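Local coordinates for protein putative fimbrial subunit (Corynebacterium diphtheriae, PDB 4HSQ) that probably builds the shaft of cell-surface pili as the major pilin SpaD, represented here by its D2 and D3 domains with a bound calcium ion, at residues 14-17 with 18-21; 72-76 with 77-81; 245-248 with 249-252; 254-257 with 258-262. All coordinates share one frame; numbering follows the deposited sequence.

Contacts 3 and 4 belong to one calcium site: their centres are about 12 Å apart, both supply oxygens to the ion, and both use the same coordinating water. They also touch directly, Ile251 CG2 lying 3.6 Å from Glu262 O. Contact 1 is in the Sgo0707 N2 domain, yet its nearest atoms come within about 7 Å of contact 3, and the Asn16 side chain lies about 10 Å from that of Ile251, a calcium ligand through its carbonyl. Contact 2 belongs to the same domain as contact 1 but lies remote from the metal, its centre about 34 Å from that of contact 3 and about 37 Å from that of contact 4.

Contact 1: residues 14-17 with 18-21; sequences DQNI and QDAY
Asn16 and Asp19 hold each other twice, once through the backbone and once through a carboxylate. Asp19 N donates to Asn16 O over 3.1 Å. In return Asn16 N gives a bond of 2.7 Å to Asp19 OD2, with 151° at the hydrogen, meeting this oxygen on its anti side and slightly out of the carboxylate plane. The carboxylate reaches back over the mouth of the turn because Asp19 CG lies beside its own backbone N, with chi1 at -70°. Three waters complete the polar network. Water 1 donates to both Asn16 O and Asp19 O, so Asn16 O accepts two hydrogen bonds, one from Asp19 N and one from water 1. Water 3 joins Ile17 O to Asp19 OD1, at 2.8 Å from the latter, and water 2 accepts from Asn16 ND2 and is placed to donate to Asp19 OD2. Beyond the turn, Asn16 OD1 accepts from His206 N, and Gln15 O from His146 NE2. Gln15 crosses the Asp19 side chain at about a right angle, its OE1 resting 3.5 Å from Asp19 CB, while its NE2 bonds to Ala13 O. Its CG lies 3.6 Å from Ala20 O, and the Gln15 and Tyr21 side chains run antiparallel past one another; Tyr21 OH pairs with Tyr23 OH. Gln18, with its positive phi of 74°, takes the third position of the turn, where the type II geometry calls for such a phi. The whole is a type II beta turn, Asn16 to Asp19, on the loop leading into strand 20-28 of the Sgo0707 N2 region.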
loop_
_atom_site.group_PDB
_atom_site.type_symbol
_atom_site.label_atom_id
_atom_site.label_comp_id
_atom_site.label_asym_id
_atom_site.label_seq_id
_atom_site.Cartn_x
_atom_site.Cartn_y
_atom_site.Cartn_z
ATOM N N ASP A 14 4.407 5.930 2.556
ATOM C CA ASP A 14 5.013 5.284 3.725
ATOM C C ASP A 14 4.147 4.190 4.345
ATOM O O ASP A 14 4.510 3.650 5.381
ATOM C CB ASP A 14 5.384 6.328 4.803
ATOM C CG ASP A 14 6.320 7.426 4.311
ATOM O OD1 ASP A 14 7.368 7.096 3.699
ATOM O OD2 ASP A 14 5.997 8.601 4.509
ATOM N N GLN A 15 3.060 3.801 3.708
ATOM C CA GLN A 15 2.203 2.765 4.294
ATOM C C GLN A 15 2.680 1.426 3.776
ATOM O O GLN A 15 2.656 1.178 2.571
ATOM C CB GLN A 15 0.714 3.030 3.961
ATOM C CG GLN A 15 0.205 4.421 4.465
ATOM C CD GLN A 15 0.689 4.713 5.882
ATOM O OE1 GLN A 15 0.427 3.969 6.814
ATOM N NE2 GLN A 15 1.503 5.735 6.049
ATOM N N ASN A 16 3.135 0.561 4.685
ATOM C CA ASN A 16 3.667 -0.731 4.291
ATOM C C ASN A 16 2.549 -1.806 4.271
ATOM O O ASN A 16 1.365 -1.477 4.332
ATOM C CB ASN A 16 4.830 -1.080 5.232
ATOM C CG ASN A 16 5.946 -0.047 5.086
ATOM O OD1 ASN A 16 6.377 0.309 3.982
ATOM N ND2 ASN A 16 6.436 0.478 6.172
ATOM N N ILE A 17 2.912 -3.080 4.113
ATOM C CA ILE A 17 1.888 -4.122 4.117
ATOM C C ILE A 17 1.156 -4.099 5.483
ATOM O O ILE A 17 1.807 -3.948 6.515
ATOM C CB ILE A 17 2.527 -5.503 3.818
ATOM C CG1 ILE A 17 3.008 -5.625 2.353
ATOM C CG2 ILE A 17 1.665 -6.694 4.275
ATOM C CD1 ILE A 17 2.115 -5.244 1.299
ATOM N N GLN A 18 -0.184 -4.188 5.443
ATOM C CA GLN A 18 -1.107 -4.216 6.592
ATOM C C GLN A 18 -1.257 -2.821 7.266
ATOM O O GLN A 18 -1.923 -2.696 8.290
ATOM C CB GLN A 18 -0.745 -5.333 7.594
ATOM C CG GLN A 18 -1.079 -6.741 7.028
ATOM C CD GLN A 18 -2.581 -6.995 6.863
ATOM O OE1 GLN A 18 -3.414 -6.151 7.174
ATOM N NE2 GLN A 18 -2.965 -8.185 6.427
ATOM N N ASP A 19 -0.670 -1.777 6.664
ATOM C CA ASP A 19 -0.879 -0.399 7.082
ATOM C C ASP A 19 -2.067 0.130 6.304
ATOM O O ASP A 19 -2.128 -0.039 5.080
ATOM C CB ASP A 19 0.353 0.478 6.854
ATOM C CG ASP A 19 1.516 0.176 7.776
ATOM O OD1 ASP A 19 1.271 -0.268 8.930
ATOM O OD2 ASP A 19 2.674 0.437 7.374
ATOM N N ALA A 20 -3.008 0.766 6.994
ATOM C CA ALA A 20 -4.191 1.305 6.311
ATOM C C ALA A 20 -3.822 2.428 5.359
ATOM O O ALA A 20 -2.999 3.288 5.698
ATOM C CB ALA A 20 -5.192 1.819 7.332
ATOM N N TYR A 21 -4.445 2.446 4.178
ATOM C CA TYR A 21 -4.253 3.576 3.257
ATOM C C TYR A 21 -5.572 3.834 2.563
ATOM O O TYR A 21 -6.507 3.059 2.750
ATOM C CB TYR A 21 -3.068 3.407 2.304
ATOM C CG TYR A 21 -3.221 2.382 1.204
ATOM C CD1 TYR A 21 -3.771 2.732 -0.030
ATOM C CD2 TYR A 21 -2.710 1.097 1.348
ATOM C CE1 TYR A 21 -3.849 1.814 -1.074
ATOM C CE2 TYR A 21 -2.793 0.164 0.312
ATOM C CZ TYR A 21 -3.357 0.531 -0.898
ATOM O OH TYR A 21 -3.461 -0.364 -1.933
HETATM O O HOH W 1 -1.270 -1.703 3.205
HETATM O O HOH W 2 4.935 -0.012 8.736
HETATM O O HOH W 3 1.721 -3.000 9.045
#

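Contact 2: residues 72-76 with 77-81; sequences TVNDP and ATDGN
Ala77 CB sits 3.8 Å from Asp75 OD1, a loose apolar-to-polar touch within a short 3-10 turn that already includes Pro76. Thr78 is held more firmly, its N donating to Asp75 O over 3.0 Å. Its side chain crosses that of Asp75 at about a right angle, and CG2 approaches Asp75 OD2 to 3.5 Å. Asp79 bonds twice. Its N donates to Pro76 O, and its OD2 offers the anti lone pair to Asn74 ND2 at 2.9 Å. The oxygen lies in the amide plane of Asn74, but the carboxylate is turned 65° from it and the angle at the hydrogen is only 134°. That amide is fixed from two further directions, as Asn74 ND2 also donates to Lys82 O and OD1 accepts from Val84 N. Gly80 carries the chain round with a phi of 59°. Asn81 N then comes back to Pro76 O at 2.7 Å, from the opposite face of the carbonyl to Asp79 N, so one oxygen is gripped by two donors. Asn81, buried, gives its ND2 to Asp48 O and Leu51 O. The arrangement is a 3-10 turn within the loop connecting the antiparallel strands 71-73 and 82-87.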
loop_
_atom_site.group_PDB
_atom_site.type_symbol
_atom_site.label_atom_id
_atom_site.label_comp_id
_atom_site.label_asym_id
_atom_site.label_seq_id
_atom_site.Cartn_x
_atom_site.Cartn_y
_atom_site.Cartn_z
ATOM N N THR A 72 -25.432 2.742 1.059
ATOM C CA THR A 72 -25.236 1.385 1.572
ATOM C C THR A 72 -23.848 0.988 1.127
ATOM O O THR A 72 -23.348 1.523 0.129
ATOM C CB THR A 72 -26.301 0.386 1.097
ATOM O OG1 THR A 72 -26.170 0.217 -0.309
ATOM C CG2 THR A 72 -27.724 0.777 1.471
ATOM N N VAL A 73 -23.225 0.075 1.872
ATOM C CA VAL A 73 -21.929 -0.517 1.539
ATOM C C VAL A 73 -22.159 -1.996 1.462
ATOM O O VAL A 73 -22.765 -2.561 2.378
ATOM C CB VAL A 73 -20.803 -0.182 2.568
ATOM C CG1 VAL A 73 -19.421 -0.551 2.004
ATOM C CG2 VAL A 73 -20.822 1.285 2.965
ATOM N N ASN A 74 -21.658 -2.650 0.432
ATOM C CA ASN A 74 -21.785 -4.116 0.395
ATOM C C ASN A 74 -20.629 -4.711 1.261
ATOM O O ASN A 74 -19.951 -3.976 1.996
ATOM C CB ASN A 74 -21.742 -4.595 -1.081
ATOM C CG ASN A 74 -20.371 -4.488 -1.728
ATOM O OD1 ASN A 74 -19.521 -3.657 -1.353
ATOM N ND2 ASN A 74 -20.088 -5.392 -2.645
ATOM N N ASP A 75 -20.385 -6.010 1.146
ATOM C CA ASP A 75 -19.266 -6.678 1.818
ATOM C C ASP A 75 -18.333 -7.190 0.712
ATOM O O ASP A 75 -18.647 -8.223 0.111
ATOM C CB ASP A 75 -19.747 -7.818 2.743
ATOM C CG ASP A 75 -18.624 -8.563 3.475
ATOM O OD1 ASP A 75 -17.521 -7.988 3.631
ATOM O OD2 ASP A 75 -18.851 -9.699 3.905
ATOM N N PRO A 76 -17.226 -6.467 0.366
ATOM C CA PRO A 76 -16.362 -6.926 -0.739
ATOM C C PRO A 76 -15.895 -8.379 -0.590
ATOM O O PRO A 76 -15.885 -9.082 -1.591
ATOM C CB PRO A 76 -15.194 -5.940 -0.697
ATOM C CG PRO A 76 -15.858 -4.665 -0.232
ATOM C CD PRO A 76 -16.739 -5.182 0.906
ATOM N N ALA A 77 -15.598 -8.851 0.631
ATOM C CA ALA A 77 -15.164 -10.238 0.856
ATOM C C ALA A 77 -16.149 -11.283 0.247
ATOM O O ALA A 77 -15.692 -12.333 -0.199
ATOM C CB ALA A 77 -14.981 -10.508 2.344
ATOM N N THR A 78 -17.471 -10.982 0.191
ATOM C CA THR A 78 -18.468 -11.918 -0.367
ATOM C C THR A 78 -18.944 -11.482 -1.767
ATOM O O THR A 78 -19.887 -12.067 -2.318
ATOM C CB THR A 78 -19.653 -12.070 0.600
ATOM O OG1 THR A 78 -20.330 -10.813 0.703
ATOM C CG2 THR A 78 -19.217 -12.542 1.980
ATOM N N ASP A 79 -18.313 -10.468 -2.347
ATOM C CA ASP A 79 -18.694 -10.014 -3.681
ATOM C C ASP A 79 -17.458 -9.979 -4.588
ATOM O O ASP A 79 -17.332 -9.091 -5.410
ATOM C CB ASP A 79 -19.388 -8.636 -3.599
ATOM C CG ASP A 79 -20.419 -8.345 -4.673
ATOM O OD1 ASP A 79 -20.618 -9.204 -5.557
ATOM O OD2 ASP A 79 -21.053 -7.266 -4.611
ATOM N N GLY A 80 -16.575 -10.970 -4.439
ATOM C CA GLY A 80 -15.339 -11.101 -5.207
ATOM C C GLY A 80 -14.407 -9.907 -5.042
ATOM O O GLY A 80 -13.725 -9.515 -5.990
ATOM N N ASN A 81 -14.406 -9.308 -3.843
ATOM C CA ASN A 81 -13.622 -8.115 -3.485
ATOM C C ASN A 81 -14.082 -6.873 -4.251
ATOM O O ASN A 81 -13.369 -5.865 -4.283
ATOM C CB ASN A 81 -12.091 -8.319 -3.617
ATOM C CG ASN A 81 -11.421 -7.886 -2.344
ATOM O OD1 ASN A 81 -12.042 -7.906 -1.275
ATOM N ND2 ASN A 81 -10.173 -7.443 -2.415
#

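Contact 3: residues 245-248 with 249-252; sequences EFTR and AKIS. With CA (calcium ion), chain B.
The Phe246 ring receives Ile251 CD1 on one face, 3.7 Å from its centroid and only 10° off the normal, a CH-pi contact centred on the ring. A second flat group, the guanidinium of Arg248, is engaged outside the pair of segments: salt bridges from NE to Asp209 and from NH2 to Glu215, and a cation-pi contact with Tyr145. Thr247 is the N-cap, and Lys250 N donates to its OG1 over 3.2 Å at 161°. OG1 is in place because it lies between the backbone N and the carbonyl carbon, with chi1 at 68°. Regular helical bonds follow, from Ile251 N to Thr247 O at 3.0 Å and from Ser252 N to Arg248 O at 2.9 Å. At the outer side, Lys250, bent at its second and fourth torsions, brings NZ to Glu245 OE2 at 2.8 Å, a salt bridge whose hydrogen bond is weak. Ile251 O binds the calcium ion at 2.3 Å, and a coordinating water donates to Lys250 O, so the same short helix serves the metal and the apolar core. It follows strand 241-244, while Phe246 and Lys250 lean on Leu265 of strand 264-271.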
loop_
_atom_site.group_PDB
_atom_site.type_symbol
_atom_site.label_atom_id
_atom_site.label_comp_id
_atom_site.label_asym_id
_atom_site.label_seq_id
_atom_site.Cartn_x
_atom_site.Cartn_y
_atom_site.Cartn_z
ATOM N N GLU A 245 18.226 0.808 -0.768
ATOM C CA GLU A 245 17.622 1.616 -1.856
ATOM C C GLU A 245 16.443 0.799 -2.375
ATOM O O GLU A 245 16.607 -0.066 -3.245
ATOM C CB GLU A 245 18.632 1.926 -2.995
ATOM C CG GLU A 245 19.927 2.584 -2.549
ATOM C CD GLU A 245 20.635 3.454 -3.578
ATOM O OE1 GLU A 245 21.650 4.089 -3.208
ATOM O OE2 GLU A 245 20.175 3.517 -4.743
ATOM N N PHE A 246 15.284 0.985 -1.757
ATOM C CA PHE A 246 14.106 0.155 -2.014
ATOM C C PHE A 246 13.190 0.739 -3.102
ATOM O O PHE A 246 12.027 1.048 -2.884
ATOM C CB PHE A 246 13.380 -0.062 -0.687
ATOM C CG PHE A 246 12.561 -1.319 -0.635
ATOM C CD1 PHE A 246 13.174 -2.570 -0.613
ATOM C CD2 PHE A 246 11.174 -1.259 -0.622
ATOM C CE1 PHE A 246 12.406 -3.742 -0.558
ATOM C CE2 PHE A 246 10.416 -2.424 -0.587
ATOM C CZ PHE A 246 11.033 -3.650 -0.518
ATOM N N THR A 247 13.718 0.783 -4.317
ATOM C CA THR A 247 13.017 1.305 -5.495
ATOM C C THR A 247 12.483 0.171 -6.363
ATOM O O THR A 247 12.999 -0.947 -6.318
ATOM C CB THR A 247 13.938 2.209 -6.317
ATOM O OG1 THR A 247 14.961 1.392 -6.901
ATOM C CG2 THR A 247 14.545 3.352 -5.476
ATOM N N ARG A 248 11.459 0.463 -7.159
ATOM C CA ARG A 248 10.911 -0.501 -8.120
ATOM C C ARG A 248 12.014 -1.165 -8.971
ATOM O O ARG A 248 12.026 -2.395 -9.124
ATOM C CB ARG A 248 9.917 0.206 -9.058
ATOM C CG ARG A 248 8.589 0.594 -8.382
ATOM C CD ARG A 248 7.718 1.399 -9.320
ATOM N NE ARG A 248 8.326 2.670 -9.711
ATOM C CZ ARG A 248 7.897 3.416 -10.724
ATOM N NH1 ARG A 248 6.841 3.036 -11.435
ATOM N NH2 ARG A 248 8.525 4.533 -11.042
ATOM N N ALA A 249 12.928 -0.350 -9.537
ATOM C CA ALA A 249 14.010 -0.835 -10.405
ATOM C C ALA A 249 14.975 -1.747 -9.645
ATOM O O ALA A 249 15.331 -2.823 -10.174
ATOM C CB ALA A 249 14.760 0.330 -11.022
ATOM N N LYS A 250 15.351 -1.375 -8.405
ATOM C CA LYS A 250 16.256 -2.226 -7.605
ATOM C C LYS A 250 15.599 -3.559 -7.210
ATOM O O LYS A 250 16.231 -4.605 -7.283
ATOM C CB LYS A 250 16.761 -1.512 -6.339
ATOM C CG LYS A 250 17.808 -0.427 -6.629
ATOM C CD LYS A 250 19.228 -0.988 -6.802
ATOM C CE LYS A 250 20.246 0.089 -7.103
ATOM N NZ LYS A 250 20.499 0.969 -5.929
ATOM N N ILE A 251 14.331 -3.524 -6.863
ATOM C CA ILE A 251 13.579 -4.730 -6.455
ATOM C C ILE A 251 13.426 -5.679 -7.643
ATOM O O ILE A 251 13.593 -6.891 -7.494
ATOM C CB ILE A 251 12.205 -4.314 -5.892
ATOM C CG1 ILE A 251 12.359 -3.513 -4.586
ATOM C CG2 ILE A 251 11.254 -5.535 -5.726
ATOM C CD1 ILE A 251 11.101 -2.730 -4.178
ATOM N N SER A 252 13.136 -5.104 -8.819
ATOM C CA SER A 252 12.898 -5.830 -10.081
ATOM C C SER A 252 14.115 -6.658 -10.522
ATOM O O SER A 252 13.921 -7.663 -11.203
ATOM C CB SER A 252 12.580 -4.846 -11.204
ATOM O OG SER A 252 12.318 -5.631 -12.347
HETATM CA CA CA B . 14.842 -8.708 -6.924
HETATM O O HOH W 4 16.524 -7.011 -6.265
#

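Contact 4: residues 254-257 with 258-262; sequences KDKF and EGDDE. With CA (calcium ion), chain B.
Asp260 fits tightly against residues 255-257, while the charged ends of Lys254 and Glu262 lie on the exposed side without touching. Asp255 N donates to Asp260 O over 2.9 Å in the carbonyl plane, nearly straight at 172°. Lys256 N donates to Asp260 OD2 at 3.0 Å, on the anti side and somewhat out of the carboxylate plane. The second oxygen, OD1, binds the calcium ion at 2.4 Å. The carboxylate is thus held at both ends, by the chain and by the metal, which fixes its rotation; CG gets there by lying anti to the backbone N (chi1 -174°). Asp260 N in turn donates to Phe257 O over 3.0 Å. The Phe257 ring presents its edge to OD2, CD2 lying 4.0 Å away with ring and carboxylate planes 56° apart. Phe257 N is buried here without a partner. On the loose side, Lys254 and Glu262 run side by side in the same direction, yet Lys254 NZ and Glu262 OE1 remain 5.8 Å apart, so their opposite charges do not pair. Water 5 bridges Asp255 OD1, at 2.8 Å, and Asp260 O, its bond to the latter weak. Asp261 puts its O on the calcium, and its OD1 accepts a hydrogen bond from Val263 N. With the carbonyls of Ile251, Glu253 and Thr264 and one water, these ligands form a six-coordinate calcium site, its loop shaped by the type II beta turn from Phe257 to Asp260 ahead of strand 264-271.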
loop_
_atom_site.group_PDB
_atom_site.type_symbol
_atom_site.label_atom_id
_atom_site.label_comp_id
_atom_site.label_asym_id
_atom_site.label_seq_id
_atom_site.Cartn_x
_atom_site.Cartn_y
_atom_site.Cartn_z
ATOM N N LYS A 254 16.944 -9.425 -10.780
ATOM C CA LYS A 254 16.770 -10.786 -10.325
ATOM C C LYS A 254 17.974 -11.661 -10.595
ATOM O O LYS A 254 18.850 -11.309 -11.395
ATOM C CB LYS A 254 15.493 -11.433 -10.903
ATOM C CG LYS A 254 15.245 -11.289 -12.369
ATOM C CD LYS A 254 13.878 -11.885 -12.668
ATOM C CE LYS A 254 13.561 -11.913 -14.146
ATOM N NZ LYS A 254 14.311 -12.999 -14.836
ATOM N N ASP A 255 18.007 -12.802 -9.880
ATOM C CA ASP A 255 19.021 -13.861 -9.983
ATOM C C ASP A 255 20.434 -13.393 -9.626
ATOM O O ASP A 255 21.418 -13.954 -10.126
ATOM C CB ASP A 255 18.980 -14.503 -11.378
ATOM C CG ASP A 255 17.678 -15.234 -11.651
ATOM O OD1 ASP A 255 17.226 -16.007 -10.768
ATOM O OD2 ASP A 255 17.145 -15.087 -12.759
ATOM N N LYS A 256 20.539 -12.415 -8.718
ATOM C CA LYS A 256 21.826 -11.895 -8.232
ATOM C C LYS A 256 22.184 -12.567 -6.901
ATOM O O LYS A 256 23.336 -12.543 -6.501
ATOM C CB LYS A 256 21.811 -10.355 -8.076
ATOM C CG LYS A 256 21.362 -9.587 -9.325
ATOM C CD LYS A 256 22.243 -9.903 -10.548
ATOM C CE LYS A 256 21.821 -9.157 -11.791
ATOM N NZ LYS A 256 22.743 -9.475 -12.916
ATOM N N PHE A 257 21.185 -13.146 -6.224
ATOM C CA PHE A 257 21.283 -13.872 -4.947
ATOM C C PHE A 257 20.241 -14.963 -4.913
ATOM O O PHE A 257 19.244 -14.845 -5.607
ATOM C CB PHE A 257 20.999 -12.930 -3.758
ATOM C CG PHE A 257 21.742 -11.636 -3.692
ATOM C CD1 PHE A 257 22.936 -11.539 -2.996
ATOM C CD2 PHE A 257 21.226 -10.489 -4.287
ATOM C CE1 PHE A 257 23.616 -10.328 -2.920
ATOM C CE2 PHE A 257 21.908 -9.278 -4.198
ATOM C CZ PHE A 257 23.088 -9.205 -3.502
ATOM N N GLU A 258 20.399 -15.982 -4.061
ATOM C CA GLU A 258 19.338 -16.984 -3.935
ATOM C C GLU A 258 18.053 -16.293 -3.428
ATOM O O GLU A 258 18.133 -15.472 -2.530
ATOM C CB GLU A 258 19.797 -18.086 -2.967
ATOM C CG GLU A 258 18.824 -19.235 -2.834
ATOM C CD GLU A 258 19.205 -20.243 -1.772
ATOM O OE1 GLU A 258 20.259 -20.067 -1.116
ATOM O OE2 GLU A 258 18.458 -21.232 -1.620
ATOM N N GLY A 259 16.912 -16.590 -4.039
ATOM C CA GLY A 259 15.629 -15.986 -3.675
ATOM C C GLY A 259 15.413 -14.597 -4.249
ATOM O O GLY A 259 14.417 -13.941 -3.941
ATOM N N ASP A 260 16.312 -14.153 -5.140
ATOM C CA ASP A 260 16.221 -12.838 -5.743
ATOM C C ASP A 260 15.270 -12.845 -6.935
ATOM O O ASP A 260 15.702 -13.023 -8.081
ATOM C CB ASP A 260 17.613 -12.337 -6.169
ATOM C CG ASP A 260 17.621 -10.919 -6.683
ATOM O OD1 ASP A 260 16.637 -10.183 -6.417
ATOM O OD2 ASP A 260 18.623 -10.527 -7.317
ATOM N N ASP A 261 13.990 -12.661 -6.676
ATOM C CA ASP A 261 13.042 -12.607 -7.765
ATOM C C ASP A 261 12.693 -11.138 -8.026
ATOM O O ASP A 261 13.289 -10.237 -7.418
ATOM C CB ASP A 261 11.823 -13.503 -7.495
ATOM C CG ASP A 261 11.007 -13.125 -6.281
ATOM O OD1 ASP A 261 11.019 -11.952 -5.916
ATOM O OD2 ASP A 261 10.271 -13.991 -5.771
ATOM N N GLU A 262 11.769 -10.886 -8.946
ATOM C CA GLU A 262 11.441 -9.527 -9.344
ATOM C C GLU A 262 10.568 -8.760 -8.312
ATOM O O GLU A 262 10.319 -7.584 -8.533
ATOM C CB GLU A 262 10.785 -9.526 -10.752
ATOM C CG GLU A 262 9.401 -10.152 -10.824
ATOM C CD GLU A 262 9.351 -11.644 -11.114
ATOM O OE1 GLU A 262 10.277 -12.385 -10.699
ATOM O OE2 GLU A 262 8.357 -12.077 -11.742
HETATM CA CA CA B . 14.842 -8.708 -6.924
HETATM O O HOH W 5 16.090 -15.811 -8.183
HETATM O O HOH W 4 16.524 -7.011 -6.265
#